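Local coordinates for hypothetical protein (Ruminococcus gnavus, PDB 4QAN) that is of unknown function but has a cystatin-like fold, as a divergent member of the NTF2-like superfamily, and can bind magnesium, at residues 3-15 with 238-252. Numbering follows the deposited sequence.
Sequences KEESEVLNVTESL and TRALAFATTESSQDT
The carboxylate of Glu5, at the end of one short helix, grips two successive backbone N-H groups in the first turn of another, helix 237-242 of this cystatin-like protein, although more than 220 residues separate them. It is a worked example of how a carboxylate distant in sequence can accept the N-H groups of a helix's first turn. OE2 takes Thr238 N at 2.7 Å and OE1 takes Arg239 N at 2.9 Å, both on the syn side; Thr238 OG1 also donates to OE2, but from above the carboxylate plane. A bend in the Glu5 chain (chi2 -76°) brings the group round to these donors, and the N-H groups of the helix end would probably favour its negative charge, although Asp236 lies close by. Replacing Glu5 by an alanine is likely to leave the N-H groups of Thr238 and Arg239, and the Thr238 hydroxyl, without this acceptor. Next to this grip, Val8 CG2 packs on Thr238 CG2 (3.6 Å), and Val8 CB faces the methyl of Ala242. Farther along, Asn10 ND2 reaches Ser249 O almost straight (170°), in the carbonyl plane and on a lone pair, while a water links the same nitrogen to Glu247 O. Glu13 N then donates to Gln250 O. At the far end Thr12 forms an ST motif, its OG1 receiving Leu15 N at 3.2 Å; Thr252 OG1, which also hydrogen-bonds Tyr210 OH, lies 2.6 Å from Thr12 OG1 in a hydrogen bond that either hydroxyl could donate.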
ATOM      1  N   LYS A   3       5.236   1.201 -20.911  1.00 90.72           N
ATOM      2  CA  LYS A   3       6.469   0.428 -21.095  1.00 85.15           C
ATOM      3  C   LYS A   3       7.468   0.643 -19.942  1.00 82.68           C
ATOM      4  O   LYS A   3       8.012  -0.330 -19.408  1.00 69.33           O
ATOM      5  CB  LYS A   3       7.134   0.810 -22.420  1.00 85.92           C
ATOM      6  CG  LYS A   3       8.399   0.032 -22.746  1.00 96.69           C
ATOM      7  CD  LYS A   3       9.306   0.821 -23.679  1.00104.44           C
ATOM      8  CE  LYS A   3      10.386  -0.060 -24.282  1.00106.78           C
ATOM      9  NZ  LYS A   3       9.822  -1.047 -25.245  1.00108.84           N
ATOM     10  N   GLU A   4       7.703   1.910 -19.579  1.00 87.86           N
ATOM     11  CA  GLU A   4       8.677   2.286 -18.525  1.00 86.22           C
ATOM     12  C   GLU A   4       8.349   1.666 -17.153  1.00 89.38           C
ATOM     13  O   GLU A   4       9.252   1.331 -16.386  1.00 84.46           O
ATOM     14  CB  GLU A   4       8.784   3.820 -18.380  1.00 79.88           C
ATOM     15  CG  GLU A   4       9.629   4.530 -19.437  1.00 81.55           C
ATOM     16  CD  GLU A   4       8.974   4.591 -20.812  1.00 85.66           C
ATOM     17  OE1 GLU A   4       7.739   4.407 -20.911  1.00 74.96           O
ATOM     18  OE2 GLU A   4       9.699   4.827 -21.804  1.00 87.53           O
ATOM     19  N   GLU A   5       7.060   1.532 -16.850  1.00 89.03           N
ATOM     20  CA  GLU A   5       6.600   0.896 -15.611  1.00 76.10           C
ATOM     21  C   GLU A   5       6.660  -0.631 -15.703  1.00 81.27           C
ATOM     22  O   GLU A   5       6.937  -1.314 -14.712  1.00 71.28           O
ATOM     23  CB  GLU A   5       5.165   1.325 -15.305  1.00 73.36           C
ATOM     24  CG  GLU A   5       5.000   2.813 -15.039  1.00 68.72           C
ATOM     25  CD  GLU A   5       5.484   3.215 -13.664  1.00 62.87           C
ATOM     26  OE1 GLU A   5       6.714   3.456 -13.520  1.00 48.31           O
ATOM     27  OE2 GLU A   5       4.630   3.297 -12.737  1.00 44.67           O
ATOM     28  N   SER A   6       6.388  -1.153 -16.896  1.00 73.37           N
ATOM     29  CA  SER A   6       6.375  -2.592 -17.142  1.00 79.61           C
ATOM     30  C   SER A   6       7.732  -3.280 -16.870  1.00 79.26           C
ATOM     31  O   SER A   6       7.791  -4.289 -16.165  1.00 83.24           O
ATOM     32  CB  SER A   6       5.915  -2.851 -18.587  1.00 79.11           C
ATOM     33  OG  SER A   6       5.962  -4.226 -18.916  1.00 83.11           O
ATOM     34  N   GLU A   7       8.815  -2.725 -17.407  1.00 76.41           N
ATOM     35  CA  GLU A   7      10.137  -3.387 -17.360  1.00 77.23           C
ATOM     36  C   GLU A   7      10.885  -3.258 -16.018  1.00 64.63           C
ATOM     37  O   GLU A   7      12.017  -3.734 -15.877  1.00 71.61           O
ATOM     38  CB  GLU A   7      11.021  -2.916 -18.535  1.00 79.14           C
ATOM     39  CG  GLU A   7      11.271  -1.412 -18.631  1.00 75.05           C
ATOM     40  CD  GLU A   7      11.708  -0.982 -20.020  1.00 74.11           C
ATOM     41  OE1 GLU A   7      12.451  -1.736 -20.683  1.00 81.52           O
ATOM     42  OE2 GLU A   7      11.311   0.115 -20.455  1.00 74.96           O
ATOM     43  N   VAL A   8      10.252  -2.620 -15.039  1.00 54.56           N
ATOM     44  CA  VAL A   8      10.814  -2.516 -13.697  1.00 49.07           C
ATOM     45  C   VAL A   8      10.125  -3.490 -12.740  1.00 42.82           C
ATOM     46  O   VAL A   8      10.242  -3.361 -11.530  1.00 40.00           O
ATOM     47  CB  VAL A   8      10.762  -1.063 -13.171  1.00 50.63           C
ATOM     48  CG1 VAL A   8      11.517  -0.142 -14.117  1.00 55.30           C
ATOM     49  CG2 VAL A   8       9.335  -0.564 -12.988  1.00 44.89           C
ATOM     50  N   LEU A   9       9.439  -4.483 -13.308  1.00 41.06           N
ATOM     51  CA  LEU A   9       8.723  -5.491 -12.548  1.00 41.28           C
ATOM     52  C   LEU A   9       9.498  -6.795 -12.402  1.00 39.72           C
ATOM     53  O   LEU A   9      10.049  -7.325 -13.364  1.00 39.88           O
ATOM     54  CB  LEU A   9       7.376  -5.809 -13.209  1.00 43.29           C
ATOM     55  CG  LEU A   9       6.325  -4.698 -13.224  1.00 46.10           C
ATOM     56  CD1 LEU A   9       4.970  -5.287 -13.598  1.00 48.37           C
ATOM     57  CD2 LEU A   9       6.241  -3.983 -11.875  1.00 47.66           C
ATOM     58  N   ASN A  10       9.498  -7.312 -11.178  1.00 39.06           N
ATOM     59  CA  ASN A  10      10.029  -8.620 -10.876  1.00 37.20           C
ATOM     60  C   ASN A  10       8.865  -9.580 -11.004  1.00 37.30           C
ATOM     61  O   ASN A  10       8.014  -9.667 -10.110  1.00 36.61           O
ATOM     62  CB  ASN A  10      10.600  -8.628  -9.459  1.00 38.83           C
ATOM     63  CG  ASN A  10      11.245  -9.945  -9.085  1.00 42.34           C
ATOM     64  OD1 ASN A  10      11.149 -10.927  -9.810  1.00 40.56           O
ATOM     65  ND2 ASN A  10      11.899  -9.973  -7.922  1.00 45.68           N
ATOM     66  N   VAL A  11       8.802 -10.268 -12.136  1.00 36.98           N
ATOM     67  CA  VAL A  11       7.787 -11.290 -12.335  1.00 38.15           C
ATOM     68  C   VAL A  11       8.304 -12.512 -11.581  1.00 40.58           C
ATOM     69  O   VAL A  11       9.033 -13.334 -12.125  1.00 39.73           O
ATOM     70  CB  VAL A  11       7.540 -11.609 -13.826  1.00 39.56           C
ATOM     71  CG1 VAL A  11       6.315 -12.513 -13.981  1.00 38.56           C
ATOM     72  CG2 VAL A  11       7.337 -10.327 -14.624  1.00 39.68           C
ATOM     73  N   THR A  12       7.949 -12.595 -10.304  1.00 42.26           N
ATOM     74  CA  THR A  12       8.465 -13.635  -9.417  1.00 41.00           C
ATOM     75  C   THR A  12       7.960 -15.000  -9.875  1.00 43.48           C
ATOM     76  O   THR A  12       7.037 -15.070 -10.685  1.00 47.90           O
ATOM     77  CB  THR A  12       8.004 -13.407  -7.966  1.00 37.99           C
ATOM     78  OG1 THR A  12       6.586 -13.560  -7.884  1.00 36.65           O
ATOM     79  CG2 THR A  12       8.377 -12.027  -7.475  1.00 38.16           C
ATOM     80  N   GLU A  13       8.547 -16.073  -9.342  1.00 46.26           N
ATOM     81  CA  GLU A  13       8.109 -17.441  -9.652  1.00 51.25           C
ATOM     82  C   GLU A  13       6.611 -17.622  -9.414  1.00 49.74           C
ATOM     83  O   GLU A  13       5.922 -18.231 -10.227  1.00 50.85           O
ATOM     84  CB  GLU A  13       8.889 -18.475  -8.822  1.00 58.28           C
ATOM     85  CG  GLU A  13      10.283 -18.783  -9.350  1.00 68.54           C
ATOM     86  CD  GLU A  13      11.142 -19.574  -8.366  1.00 81.33           C
ATOM     87  OE1 GLU A  13      10.588 -20.238  -7.454  1.00 74.79           O
ATOM     88  OE2 GLU A  13      12.387 -19.535  -8.508  1.00 89.13           O
ATOM     89  N   SER A  14       6.101 -17.098  -8.304  1.00 46.32           N
ATOM     90  CA  SER A  14       4.668 -17.210  -8.027  1.00 46.81           C
ATOM     91  C   SER A  14       3.840 -16.378  -9.015  1.00 44.18           C
ATOM     92  O   SER A  14       2.796 -16.820  -9.487  1.00 43.70           O
ATOM     93  CB  SER A  14       4.353 -16.804  -6.593  1.00 43.64           C
ATOM     94  OG  SER A  14       4.995 -17.675  -5.691  1.00 43.73           O
ATOM     95  N   LEU A  15       4.314 -15.182  -9.345  1.00 43.60           N
ATOM     96  CA  LEU A  15       3.604 -14.364 -10.328  1.00 42.41           C
ATOM     97  C   LEU A  15       3.593 -14.964 -11.721  1.00 42.95           C
ATOM     98  O   LEU A  15       2.704 -14.662 -12.485  1.00 42.68           O
ATOM     99  CB  LEU A  15       4.160 -12.953 -10.384  1.00 39.40           C
ATOM    100  CG  LEU A  15       3.639 -12.113  -9.227  1.00 40.82           C
ATOM    101  CD1 LEU A  15       4.531 -10.897  -9.044  1.00 34.12           C
ATOM    102  CD2 LEU A  15       2.166 -11.737  -9.432  1.00 39.41           C
ATOM    103  N   THR A 238       5.823   3.350 -10.353  1.00 25.55           N
ATOM    104  CA  THR A 238       6.443   2.055 -10.169  1.00 29.41           C
ATOM    105  C   THR A 238       7.953   2.117 -10.288  1.00 27.61           C
ATOM    106  O   THR A 238       8.648   1.499  -9.507  1.00 27.54           O
ATOM    107  CB  THR A 238       5.901   1.033 -11.149  1.00 28.15           C
ATOM    108  OG1 THR A 238       4.488   1.026 -11.012  1.00 32.39           O
ATOM    109  CG2 THR A 238       6.422  -0.342 -10.836  1.00 31.00           C
ATOM    110  N   ARG A 239       8.439   2.870 -11.262  1.00 27.69           N
ATOM    111  CA  ARG A 239       9.857   3.091 -11.435  1.00 29.40           C
ATOM    112  C   ARG A 239      10.401   3.903 -10.259  1.00 28.03           C
ATOM    113  O   ARG A 239      11.510   3.657  -9.756  1.00 28.99           O
ATOM    114  CB  ARG A 239      10.078   3.801 -12.771  1.00 30.70           C
ATOM    115  CG  ARG A 239      11.511   3.961 -13.188  1.00 34.45           C
ATOM    116  CD  ARG A 239      11.607   4.463 -14.635  1.00 39.98           C
ATOM    117  NE  ARG A 239      12.867   5.172 -14.862  1.00 42.00           N
ATOM    118  CZ  ARG A 239      14.037   4.596 -15.140  1.00 48.82           C
ATOM    119  NH1 ARG A 239      14.137   3.269 -15.271  1.00 46.93           N
ATOM    120  NH2 ARG A 239      15.114   5.363 -15.311  1.00 50.48           N
ATOM    121  N   ALA A 240       9.604   4.851  -9.791  1.00 26.81           N
ATOM    122  CA  ALA A 240       9.956   5.583  -8.587  1.00 26.78           C
ATOM    123  C   ALA A 240      10.193   4.632  -7.407  1.00 31.13           C
ATOM    124  O   ALA A 240      11.149   4.824  -6.634  1.00 29.33           O
ATOM    125  CB  ALA A 240       8.893   6.603  -8.248  1.00 25.60           C
ATOM    126  N   LEU A 241       9.354   3.605  -7.272  1.00 30.10           N
ATOM    127  CA  LEU A 241       9.529   2.659  -6.164  1.00 30.00           C
ATOM    128  C   LEU A 241      10.757   1.776  -6.390  1.00 33.77           C
ATOM    129  O   LEU A 241      11.530   1.548  -5.459  1.00 29.31           O
ATOM    130  CB  LEU A 241       8.303   1.786  -5.991  1.00 28.68           C
ATOM    131  CG  LEU A 241       7.026   2.528  -5.608  1.00 27.58           C
ATOM    132  CD1 LEU A 241       5.831   1.605  -5.814  1.00 27.63           C
ATOM    133  CD2 LEU A 241       7.062   3.063  -4.187  1.00 27.14           C
ATOM    134  N   ALA A 242      10.943   1.311  -7.633  1.00 32.89           N
ATOM    135  CA  ALA A 242      12.145   0.557  -8.030  1.00 31.15           C
ATOM    136  C   ALA A 242      13.477   1.180  -7.574  1.00 29.22           C
ATOM    137  O   ALA A 242      14.418   0.454  -7.266  1.00 29.43           O
ATOM    138  CB  ALA A 242      12.174   0.361  -9.534  1.00 30.74           C
ATOM    139  N   PHE A 243      13.567   2.505  -7.550  1.00 29.68           N
ATOM    140  CA  PHE A 243      14.813   3.201  -7.105  1.00 27.27           C
ATOM    141  C   PHE A 243      15.186   2.965  -5.648  1.00 29.22           C
ATOM    142  O   PHE A 243      16.342   3.176  -5.259  1.00 31.82           O
ATOM    143  CB  PHE A 243      14.744   4.714  -7.378  1.00 28.14           C
ATOM    144  CG  PHE A 243      15.049   5.087  -8.808  1.00 32.06           C
ATOM    145  CD1 PHE A 243      16.293   4.817  -9.355  1.00 37.15           C
ATOM    146  CD2 PHE A 243      14.093   5.691  -9.606  1.00 33.42           C
ATOM    147  CE1 PHE A 243      16.577   5.137 -10.680  1.00 41.10           C
ATOM    148  CE2 PHE A 243      14.373   6.035 -10.918  1.00 32.31           C
ATOM    149  CZ  PHE A 243      15.611   5.748 -11.459  1.00 35.59           C
ATOM    150  N   ALA A 244      14.220   2.571  -4.828  1.00 31.73           N
ATOM    151  CA  ALA A 244      14.500   2.214  -3.432  1.00 34.63           C
ATOM    152  C   ALA A 244      14.324   0.716  -3.150  1.00 33.40           C
ATOM    153  O   ALA A 244      14.348   0.296  -2.008  1.00 37.27           O
ATOM    154  CB  ALA A 244      13.613   3.024  -2.514  1.00 37.30           C
ATOM    155  N   THR A 245      14.162  -0.086  -4.190  1.00 32.57           N
ATOM    156  CA  THR A 245      14.038  -1.529  -4.014  1.00 35.39           C
ATOM    157  C   THR A 245      15.441  -2.124  -3.889  1.00 36.71           C
ATOM    158  O   THR A 245      16.159  -2.231  -4.862  1.00 39.93           O
ATOM    159  CB  THR A 245      13.265  -2.137  -5.187  1.00 35.42           C
ATOM    160  OG1 THR A 245      11.994  -1.474  -5.289  1.00 34.22           O
ATOM    161  CG2 THR A 245      13.063  -3.643  -4.987  1.00 36.28           C
ATOM    162  N   THR A 246      15.843  -2.477  -2.678  1.00 40.97           N
ATOM    163  CA  THR A 246      17.229  -2.874  -2.426  1.00 45.09           C
ATOM    164  C   THR A 246      17.522  -4.335  -2.694  1.00 42.54           C
ATOM    165  O   THR A 246      18.680  -4.697  -2.831  1.00 45.07           O
ATOM    166  CB  THR A 246      17.628  -2.625  -0.974  1.00 48.88           C
ATOM    167  OG1 THR A 246      16.710  -3.316  -0.120  1.00 43.98           O
ATOM    168  CG2 THR A 246      17.656  -1.111  -0.674  1.00 57.15           C
ATOM    169  N   GLU A 247      16.502  -5.183  -2.755  1.00 42.77           N
ATOM    170  CA  GLU A 247      16.734  -6.582  -3.100  1.00 45.50           C
ATOM    171  C   GLU A 247      15.739  -7.088  -4.112  1.00 42.14           C
ATOM    172  O   GLU A 247      14.611  -6.615  -4.178  1.00 42.42           O
ATOM    173  CB  GLU A 247      16.658  -7.470  -1.858  1.00 51.80           C
ATOM    174  CG  GLU A 247      17.671  -7.147  -0.771  1.00 65.35           C
ATOM    175  CD  GLU A 247      19.113  -7.440  -1.170  1.00 74.07           C
ATOM    176  OE1 GLU A 247      19.338  -8.089  -2.220  1.00 80.30           O
ATOM    177  OE2 GLU A 247      20.028  -7.016  -0.423  1.00 74.43           O
ATOM    178  N   SER A 248      16.193  -8.048  -4.909  1.00 44.21           N
ATOM    179  CA  SER A 248      15.333  -8.889  -5.716  1.00 46.00           C
ATOM    180  C   SER A 248      15.119 -10.203  -4.960  1.00 49.26           C
ATOM    181  O   SER A 248      15.700 -10.424  -3.887  1.00 48.54           O
ATOM    182  CB  SER A 248      15.980  -9.154  -7.068  1.00 48.60           C
ATOM    183  OG  SER A 248      15.094  -9.840  -7.932  1.00 62.25           O
ATOM    184  N   SER A 249      14.281 -11.068  -5.512  1.00 42.89           N
ATOM    185  CA  SER A 249      14.061 -12.397  -4.951  1.00 42.05           C
ATOM    186  C   SER A 249      13.545 -13.296  -6.044  1.00 41.41           C
ATOM    187  O   SER A 249      12.945 -12.841  -7.025  1.00 41.92           O
ATOM    188  CB  SER A 249      13.066 -12.370  -3.776  1.00 41.78           C
ATOM    189  OG  SER A 249      11.841 -11.751  -4.141  1.00 42.10           O
ATOM    190  N   GLN A 250      13.784 -14.579  -5.891  1.00 40.88           N
ATOM    191  CA  GLN A 250      13.324 -15.533  -6.888  1.00 44.99           C
ATOM    192  C   GLN A 250      11.802 -15.568  -6.826  1.00 42.21           C
ATOM    193  O   GLN A 250      11.133 -15.345  -7.820  1.00 42.63           O
ATOM    194  CB  GLN A 250      13.926 -16.916  -6.637  1.00 48.48           C
ATOM    195  CG  GLN A 250      15.449 -16.952  -6.668  1.00 52.28           C
ATOM    196  CD  GLN A 250      16.045 -16.284  -7.910  1.00 55.81           C
ATOM    197  OE1 GLN A 250      15.764 -16.683  -9.047  1.00 53.11           O
ATOM    198  NE2 GLN A 250      16.885 -15.269  -7.694  1.00 53.57           N
ATOM    199  N   ASP A 251      11.268 -15.787  -5.631  1.00 41.96           N
ATOM    200  CA  ASP A 251       9.833 -15.895  -5.435  1.00 39.54           C
ATOM    201  C   ASP A 251       9.265 -14.637  -4.786  1.00 40.55           C
ATOM    202  O   ASP A 251      10.011 -13.723  -4.384  1.00 40.66           O
ATOM    203  CB  ASP A 251       9.537 -17.134  -4.589  1.00 40.74           C
ATOM    204  CG  ASP A 251       8.130 -17.655  -4.781  1.00 41.64           C
ATOM    205  OD1 ASP A 251       7.335 -17.043  -5.529  1.00 41.77           O
ATOM    206  OD2 ASP A 251       7.817 -18.680  -4.169  1.00 42.11           O
ATOM    207  N   THR A 252       7.938 -14.573  -4.747  1.00 38.67           N
ATOM    208  CA  THR A 252       7.211 -13.489  -4.092  1.00 36.68           C
ATOM    209  C   THR A 252       7.583 -13.466  -2.615  1.00 36.73           C
ATOM    210  O   THR A 252       7.488 -14.493  -1.940  1.00 35.79           O
ATOM    211  CB  THR A 252       5.695 -13.718  -4.245  1.00 37.36           C
ATOM    212  OG1 THR A 252       5.308 -13.457  -5.605  1.00 37.43           O
ATOM    213  CG2 THR A 252       4.892 -12.852  -3.277  1.00 34.78           C
TER
HETATM  214  O   HOH W   1      11.726   1.801 -16.641  1.00 50.79           O
HETATM  215  O   HOH W   2      12.379  -7.581  -6.295  1.00 41.24           O